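Local coordinates for protein adhesin LabA (Helicobacter pylori, PDB 6GMM) that acts as an outer-membrane adhesin of the gastric bacterium, a lectin that binds LacdiNAc glycans and so probably helps attachment to the gastric mucosa, at residues 381-384 against 385-389; 46-49 against 50-54; 11-14 against 15-19. One frame throughout, in Å; residues are numbered along the deposited sequence.

Contact 1: 381-384 against 385-389; sequences LAYT and LANFS
Tyr383 O is gripped twice by Asn387, once by the side-chain amide and once by the backbone. Asn387 ND2 donates to Tyr383 O over 2.9 Å with an N-H...O angle of 165°; the donor lies in the carbonyl plane, on a lone pair, and the acceptor is nearly in the amide plane. The second bond, from Asn387 N, is weak and bent, and the same N-H makes another weak bond to Thr384 O. With CG beside its own backbone N (chi1 -58°), Asn387 folds its amide back over the preceding turn. There ND2 also sits 3.3 Å above one face of the Tyr383 ring, displaced toward the rim, with ring and amide planes 39° apart.

Regular helical bonding persists just before this point: Leu385 N reaches Leu381 O at 2.8 Å and is almost straight. On the buried side Leu381 CG meets Leu385 CD1 at 4.3 Å, while Thr384 OG1 bonds back to Asn380 O. Phe388 touches Ile26 and packs edge-to-face with Tyr281. Asn387 alone leaves helical backbone angles, the mark of a kink between two successive helices, 369-386 and 388-408.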
loop_
_atom_site.group_PDB
_atom_site.type_symbol
_atom_site.label_atom_id
_atom_site.label_comp_id
_atom_site.label_asym_id
_atom_site.label_seq_id
_atom_site.Cartn_x
_atom_site.Cartn_y
_atom_site.Cartn_z
ATOM N N LEU A 381 -15.572 -16.062 4.420
ATOM C CA LEU A 381 -16.235 -16.782 5.524
ATOM C C LEU A 381 -16.943 -15.754 6.437
ATOM O O LEU A 381 -18.128 -15.890 6.734
ATOM C CB LEU A 381 -15.190 -17.579 6.339
ATOM C CG LEU A 381 -15.686 -18.299 7.622
ATOM C CD1 LEU A 381 -16.852 -19.255 7.329
ATOM C CD2 LEU A 381 -14.588 -19.155 8.202
ATOM N N ALA A 382 -16.234 -14.704 6.814
ATOM C CA ALA A 382 -16.774 -13.652 7.670
ATOM C C ALA A 382 -17.996 -12.964 7.036
ATOM O O ALA A 382 -18.998 -12.783 7.731
ATOM C CB ALA A 382 -15.697 -12.645 7.999
ATOM N N TYR A 383 -17.962 -12.673 5.712
ATOM C CA TYR A 383 -19.121 -12.090 5.036
ATOM C C TYR A 383 -20.310 -13.049 5.023
ATOM O O TYR A 383 -21.453 -12.623 5.219
ATOM C CB TYR A 383 -18.776 -11.600 3.617
ATOM C CG TYR A 383 -19.964 -10.988 2.900
ATOM C CD1 TYR A 383 -20.329 -9.661 3.119
ATOM C CD2 TYR A 383 -20.747 -11.746 2.036
ATOM C CE1 TYR A 383 -21.424 -9.094 2.468
ATOM C CE2 TYR A 383 -21.842 -11.188 1.372
ATOM C CZ TYR A 383 -22.177 -9.860 1.591
ATOM O OH TYR A 383 -23.261 -9.313 0.945
ATOM N N THR A 384 -20.041 -14.346 4.806
ATOM C CA THR A 384 -21.086 -15.389 4.786
ATOM C C THR A 384 -21.721 -15.510 6.176
ATOM O O THR A 384 -22.945 -15.432 6.264
ATOM C CB THR A 384 -20.564 -16.711 4.181
ATOM O OG1 THR A 384 -19.945 -16.443 2.918
ATOM C CG2 THR A 384 -21.670 -17.721 3.942
ATOM N N LEU A 385 -20.910 -15.643 7.250
ATOM C CA LEU A 385 -21.402 -15.690 8.639
ATOM C C LEU A 385 -22.194 -14.429 8.979
ATOM O O LEU A 385 -23.225 -14.529 9.613
ATOM C CB LEU A 385 -20.241 -15.803 9.639
ATOM C CG LEU A 385 -19.637 -17.164 9.861
ATOM C CD1 LEU A 385 -18.380 -17.033 10.661
ATOM C CD2 LEU A 385 -20.623 -18.093 10.607
ATOM N N ALA A 386 -21.708 -13.238 8.572
ATOM C CA ALA A 386 -22.396 -11.972 8.833
ATOM C C ALA A 386 -23.765 -11.899 8.157
ATOM O O ALA A 386 -24.670 -11.251 8.686
ATOM C CB ALA A 386 -21.549 -10.826 8.364
ATOM N N ASN A 387 -23.915 -12.573 6.999
ATOM C CA ASN A 387 -25.162 -12.541 6.229
ATOM C C ASN A 387 -25.713 -13.919 5.939
ATOM O O ASN A 387 -26.335 -14.097 4.893
ATOM C CB ASN A 387 -24.927 -11.793 4.905
ATOM C CG ASN A 387 -24.436 -10.394 5.087
ATOM O OD1 ASN A 387 -25.221 -9.447 5.230
ATOM N ND2 ASN A 387 -23.123 -10.241 5.090
ATOM N N PHE A 388 -25.579 -14.872 6.898
ATOM C CA PHE A 388 -25.943 -16.287 6.750
ATOM C C PHE A 388 -27.340 -16.532 6.204
ATOM O O PHE A 388 -27.476 -17.247 5.206
ATOM C CB PHE A 388 -25.722 -17.076 8.039
ATOM C CG PHE A 388 -25.721 -18.560 7.764
ATOM C CD1 PHE A 388 -24.610 -19.179 7.204
ATOM C CD2 PHE A 388 -26.861 -19.326 7.984
ATOM C CE1 PHE A 388 -24.639 -20.551 6.885
ATOM C CE2 PHE A 388 -26.887 -20.688 7.660
ATOM C CZ PHE A 388 -25.768 -21.296 7.133
ATOM N N SER A 389 -28.366 -15.963 6.864
ATOM C CA SER A 389 -29.771 -16.089 6.495
ATOM C C SER A 389 -29.954 -15.803 4.989
ATOM O O SER A 389 -30.453 -16.658 4.254
ATOM C CB SER A 389 -30.595 -15.109 7.326
ATOM O OG SER A 389 -31.921 -14.959 6.846
#

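Contact 2: 46-49 against 50-54; sequences AKNL and INDKK
Ile50 packs tightly against Ala46 one turn earlier: its CG1 lies 3.3 Å from Ala46 O, the same oxygen that takes the backbone N-H of Ile50. That bond is 3.0 Å from Ile50 N to Ala46 O and nearly straight. Leu49 N donates to Ala46 O as well, so two amides share one acceptor. The branch comes close because CG1 stands between the backbone N and the carbonyl carbon (chi1 65°), which turns it back over the preceding turn. Beyond it the buried side is closed by other helices: Ile50 touches Val262 and Ala263 of helix 239-264, and Leu49 touches Ile300 of helix 287-311.

The other side is looser and polar. Asn51 N still bonds to Lys47 O, but the N-H...O angle falls to 142° and the donor is tilted from the carbonyl plane. The side chains of Lys47 and Asn51 run alongside each other, with Lys47 CG 3.8 Å from Asn51 OD1; the lysine bends at its last torsion, and its NZ is held by Asn43 OD1. Asn48 and Asp52 likewise point the same way, their amide and carboxylate planes 75° apart. Asn48 OD1 and Asp52 OD2 approach to 3.1 Å, two acceptors that form no direct bond, whereas Asn48 ND2 turns back to Ala44 O. A second pair of acceptors, Leu49 O and Asp52 O, is joined by a water that donates to both, 2.8 Å from Leu49 O. Leu49 O also receives Ser56 OG, and Ile50 is tied through its backbone to Ser156. The run of i to i-4 bonds thus ends here, at the C-terminal end of helix 32-50, and a water and side-chain bonds take over as the chain enters the loop before helix 57-76.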
loop_
_atom_site.group_PDB
_atom_site.type_symbol
_atom_site.label_atom_id
_atom_site.label_comp_id
_atom_site.label_asym_id
_atom_site.label_seq_id
_atom_site.Cartn_x
_atom_site.Cartn_y
_atom_site.Cartn_z
ATOM N N ALA A 46 -2.638 -9.960 11.541
ATOM C CA ALA A 46 -2.864 -8.586 12.028
ATOM C C ALA A 46 -1.607 -8.156 12.742
ATOM O O ALA A 46 -0.982 -7.172 12.344
ATOM C CB ALA A 46 -4.034 -8.548 12.998
ATOM N N LYS A 47 -1.191 -8.945 13.754
ATOM C CA LYS A 47 0.033 -8.741 14.529
ATOM C C LYS A 47 1.229 -8.681 13.584
ATOM O O LYS A 47 2.105 -7.872 13.794
ATOM C CB LYS A 47 0.229 -9.881 15.542
ATOM C CG LYS A 47 -0.718 -9.859 16.740
ATOM C CD LYS A 47 -0.615 -11.166 17.522
ATOM C CE LYS A 47 -1.038 -11.048 18.969
ATOM N NZ LYS A 47 -2.512 -11.121 19.137
ATOM N N ASN A 48 1.254 -9.495 12.519
ATOM C CA ASN A 48 2.367 -9.448 11.576
ATOM C C ASN A 48 2.394 -8.152 10.756
ATOM O O ASN A 48 3.474 -7.724 10.354
ATOM C CB ASN A 48 2.388 -10.676 10.682
ATOM C CG ASN A 48 3.280 -11.760 11.235
ATOM O OD1 ASN A 48 4.445 -11.890 10.841
ATOM N ND2 ASN A 48 2.768 -12.536 12.187
ATOM N N LEU A 49 1.226 -7.508 10.540
ATOM C CA LEU A 49 1.177 -6.244 9.790
ATOM C C LEU A 49 1.467 -5.007 10.651
ATOM O O LEU A 49 2.281 -4.179 10.276
ATOM C CB LEU A 49 -0.166 -6.098 9.051
ATOM C CG LEU A 49 -0.308 -6.875 7.741
ATOM C CD1 LEU A 49 -1.787 -7.088 7.380
ATOM C CD2 LEU A 49 0.432 -6.200 6.584
ATOM N N ILE A 50 0.834 -4.896 11.813
ATOM C CA ILE A 50 0.943 -3.707 12.649
ATOM C C ILE A 50 1.935 -3.835 13.850
ATOM O O ILE A 50 2.169 -2.841 14.525
ATOM C CB ILE A 50 -0.492 -3.285 13.097
ATOM C CG1 ILE A 50 -1.146 -4.353 14.006
ATOM C CG2 ILE A 50 -1.371 -2.953 11.871
ATOM C CD1 ILE A 50 -2.129 -3.864 15.047
ATOM N N ASN A 51 2.507 -5.011 14.135
ATOM C CA ASN A 51 3.478 -5.057 15.240
ATOM C C ASN A 51 4.897 -5.271 14.752
ATOM O O ASN A 51 5.841 -4.962 15.485
ATOM C CB ASN A 51 3.123 -6.093 16.307
ATOM C CG ASN A 51 1.862 -5.829 17.091
ATOM O OD1 ASN A 51 1.259 -6.751 17.622
ATOM N ND2 ASN A 51 1.467 -4.579 17.247
ATOM N N ASP A 52 5.053 -5.812 13.533
ATOM C CA ASP A 52 6.353 -6.076 12.919
ATOM C C ASP A 52 6.834 -4.953 12.038
ATOM O O ASP A 52 6.026 -4.193 11.494
ATOM C CB ASP A 52 6.339 -7.371 12.098
ATOM C CG ASP A 52 6.356 -8.622 12.935
ATOM O OD1 ASP A 52 6.991 -8.604 14.024
ATOM O OD2 ASP A 52 5.735 -9.623 12.511
ATOM N N LYS A 53 8.159 -4.884 11.867
ATOM C CA LYS A 53 8.805 -3.886 11.039
ATOM C C LYS A 53 9.371 -4.549 9.775
ATOM O O LYS A 53 8.952 -4.218 8.663
ATOM C CB LYS A 53 9.923 -3.161 11.825
ATOM C CG LYS A 53 9.452 -2.352 13.034
ATOM C CD LYS A 53 10.566 -1.419 13.512
ATOM C CE LYS A 53 10.276 -0.741 14.830
ATOM N NZ LYS A 53 11.165 0.426 15.059
ATOM N N LYS A 54 10.303 -5.502 9.954
ATOM C CA LYS A 54 10.997 -6.158 8.854
ATOM C C LYS A 54 10.064 -6.927 7.930
ATOM O O LYS A 54 10.072 -6.672 6.725
ATOM C CB LYS A 54 12.146 -7.040 9.377
ATOM C CG LYS A 54 12.990 -7.719 8.299
ATOM C CD LYS A 54 14.149 -8.488 8.939
ATOM C CE LYS A 54 14.417 -9.828 8.291
ATOM N NZ LYS A 54 15.514 -10.566 8.982
HETATM O O HOH W 1 4.047 -2.302 11.357
#

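Contact 3: 11-14 against 15-19; sequences RLNN and LLTNY
Asn13 O receives two donors from a single residue, Thr17. The backbone bond from Thr17 N is 3.0 Å long, with an N-H...O angle of 163°. The hydroxyl adds a second: Thr17 OG1 donates to Asn13 O at 3.2 Å from above the carbonyl plane, 36° out of it and away from the lone-pair directions. Placing OG1 beside the backbone N (chi1 -68°) turns the hydroxyl back along the helix toward this oxygen. Such a side-chain bond to the carbonyl four residues earlier lets a threonine satisfy its hydroxyl within its own helix.

The backbone around this pair supplies the next shell. Leu16 N bonds to Leu12 O and Asn18 N to Asn14 O, while the bond from Leu15 N to Arg11 O is weak, stretched to 3.3 Å. Both leucines carry CG beside the backbone N, which lays their chains against carbonyls of the preceding turn: Leu15 CG comes within 3.4 Å of Arg11 O, and Leu16 CG within 3.5 Å of Leu12 O. Leu12 CG meets Leu16 CD1 at 4.3 Å, a modest apolar contact one turn apart along the buried face. The amide of Asn18 likewise leans over the previous turn, its CG 3.4 Å from Asn14 O.

Farther out, the two segments belong to helix 4-28, which is flanked by two helices: Asn13 and Leu16 touch His442 of helix 439-452, and Leu15 rests on Ile402 of helix 388-408. Leu16 and Tyr19 also touch Val419 and Ile437, on the two paired strands 419-423 and 433-437, where Tyr19 OH bonds to Tyr436 O.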
loop_
_atom_site.group_PDB
_atom_site.type_symbol
_atom_site.label_atom_id
_atom_site.label_comp_id
_atom_site.label_asym_id
_atom_site.label_seq_id
_atom_site.Cartn_x
_atom_site.Cartn_y
_atom_site.Cartn_z
ATOM N N ARG A 11 -23.546 -18.912 -19.306
ATOM C CA ARG A 11 -24.559 -18.496 -18.332
ATOM C C ARG A 11 -24.693 -19.558 -17.239
ATOM O O ARG A 11 -24.703 -19.220 -16.058
ATOM C CB ARG A 11 -25.915 -18.338 -19.041
ATOM C CG ARG A 11 -26.793 -17.208 -18.520
ATOM C CD ARG A 11 -27.366 -16.376 -19.664
ATOM N NE ARG A 11 -28.120 -17.181 -20.632
ATOM C CZ ARG A 11 -28.260 -16.875 -21.920
ATOM N NH1 ARG A 11 -27.697 -15.777 -22.415
ATOM N NH2 ARG A 11 -28.958 -17.668 -22.724
ATOM N N LEU A 12 -24.806 -20.847 -17.644
ATOM C CA LEU A 12 -24.923 -21.959 -16.716
ATOM C C LEU A 12 -23.640 -22.123 -15.927
ATOM O O LEU A 12 -23.705 -22.237 -14.701
ATOM C CB LEU A 12 -25.307 -23.256 -17.447
ATOM C CG LEU A 12 -25.400 -24.543 -16.618
ATOM C CD1 LEU A 12 -26.559 -24.506 -15.630
ATOM C CD2 LEU A 12 -25.531 -25.753 -17.526
ATOM N N ASN A 13 -22.475 -22.056 -16.618
ATOM C CA ASN A 13 -21.159 -22.186 -15.989
ATOM C C ASN A 13 -20.936 -21.177 -14.877
ATOM O O ASN A 13 -20.459 -21.561 -13.807
ATOM C CB ASN A 13 -20.017 -22.150 -17.010
ATOM C CG ASN A 13 -18.652 -22.397 -16.398
ATOM O OD1 ASN A 13 -18.451 -23.294 -15.564
ATOM N ND2 ASN A 13 -17.689 -21.585 -16.783
ATOM N N ASN A 14 -21.328 -19.917 -15.097
ATOM C CA ASN A 14 -21.146 -18.896 -14.069
ATOM C C ASN A 14 -22.079 -19.116 -12.876
ATOM O O ASN A 14 -21.666 -18.871 -11.741
ATOM C CB ASN A 14 -21.224 -17.470 -14.642
ATOM C CG ASN A 14 -20.104 -17.148 -15.611
ATOM O OD1 ASN A 14 -18.913 -17.468 -15.396
ATOM N ND2 ASN A 14 -20.466 -16.480 -16.692
ATOM N N LEU A 15 -23.272 -19.678 -13.117
ATOM C CA LEU A 15 -24.214 -20.033 -12.055
ATOM C C LEU A 15 -23.618 -21.190 -11.224
ATOM O O LEU A 15 -23.779 -21.220 -10.006
ATOM C CB LEU A 15 -25.571 -20.469 -12.648
ATOM C CG LEU A 15 -26.521 -19.372 -13.158
ATOM C CD1 LEU A 15 -27.602 -19.978 -14.059
ATOM C CD2 LEU A 15 -27.199 -18.647 -12.003
ATOM N N LEU A 16 -22.932 -22.134 -11.893
ATOM C CA LEU A 16 -22.305 -23.285 -11.246
ATOM C C LEU A 16 -21.169 -22.846 -10.326
ATOM O O LEU A 16 -21.105 -23.293 -9.182
ATOM C CB LEU A 16 -21.824 -24.302 -12.279
ATOM C CG LEU A 16 -22.927 -25.144 -12.952
ATOM C CD1 LEU A 16 -22.339 -26.053 -14.017
ATOM C CD2 LEU A 16 -23.716 -25.953 -11.934
ATOM N N THR A 17 -20.323 -21.926 -10.817
ATOM C CA THR A 17 -19.206 -21.303 -10.094
ATOM C C THR A 17 -19.745 -20.578 -8.857
ATOM O O THR A 17 -19.304 -20.858 -7.736
ATOM C CB THR A 17 -18.455 -20.409 -11.071
ATOM O OG1 THR A 17 -17.825 -21.268 -12.018
ATOM C CG2 THR A 17 -17.382 -19.504 -10.391
ATOM N N ASN A 18 -20.764 -19.735 -9.053
ATOM C CA ASN A 18 -21.390 -18.987 -7.956
ATOM C C ASN A 18 -22.013 -19.915 -6.928
ATOM O O ASN A 18 -21.857 -19.692 -5.732
ATOM C CB ASN A 18 -22.415 -17.973 -8.490
ATOM C CG ASN A 18 -21.800 -16.741 -9.135
ATOM O OD1 ASN A 18 -20.584 -16.529 -9.125
ATOM N ND2 ASN A 18 -22.635 -15.901 -9.727
ATOM N N TYR A 19 -22.671 -20.990 -7.398
ATOM C CA TYR A 19 -23.311 -21.993 -6.555
ATOM C C TYR A 19 -22.238 -22.717 -5.720
ATOM O O TYR A 19 -22.353 -22.779 -4.496
ATOM C CB TYR A 19 -24.061 -23.004 -7.460
ATOM C CG TYR A 19 -24.734 -24.167 -6.761
ATOM C CD1 TYR A 19 -24.093 -25.398 -6.640
ATOM C CD2 TYR A 19 -26.053 -24.079 -6.328
ATOM C CE1 TYR A 19 -24.712 -26.482 -6.011
ATOM C CE2 TYR A 19 -26.683 -25.156 -5.700
ATOM C CZ TYR A 19 -26.012 -26.362 -5.556
ATOM O OH TYR A 19 -26.630 -27.459 -4.988
#

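From the N terminus, contact 3 comes first, within helix 4-28, then contact 2 at the end of helix 32-50, and finally contact 1 between helices 369-386 and 388-408. The three are in series; none nests within or crosses another. Each is local and closes helical turns rather than a long loop. Contacts 1 and 3 have centres 20 Å apart and share neighbours: Thr384 and Phe388 pack on helix 4-28, while helix 388-408, starting at contact 1, flanks contact 3. Contact 2 lies 27 Å from contact 1, centre to centre, yet Leu381 and Leu385 touch the start of helix 32-50, whose C-terminal end holds contact 2.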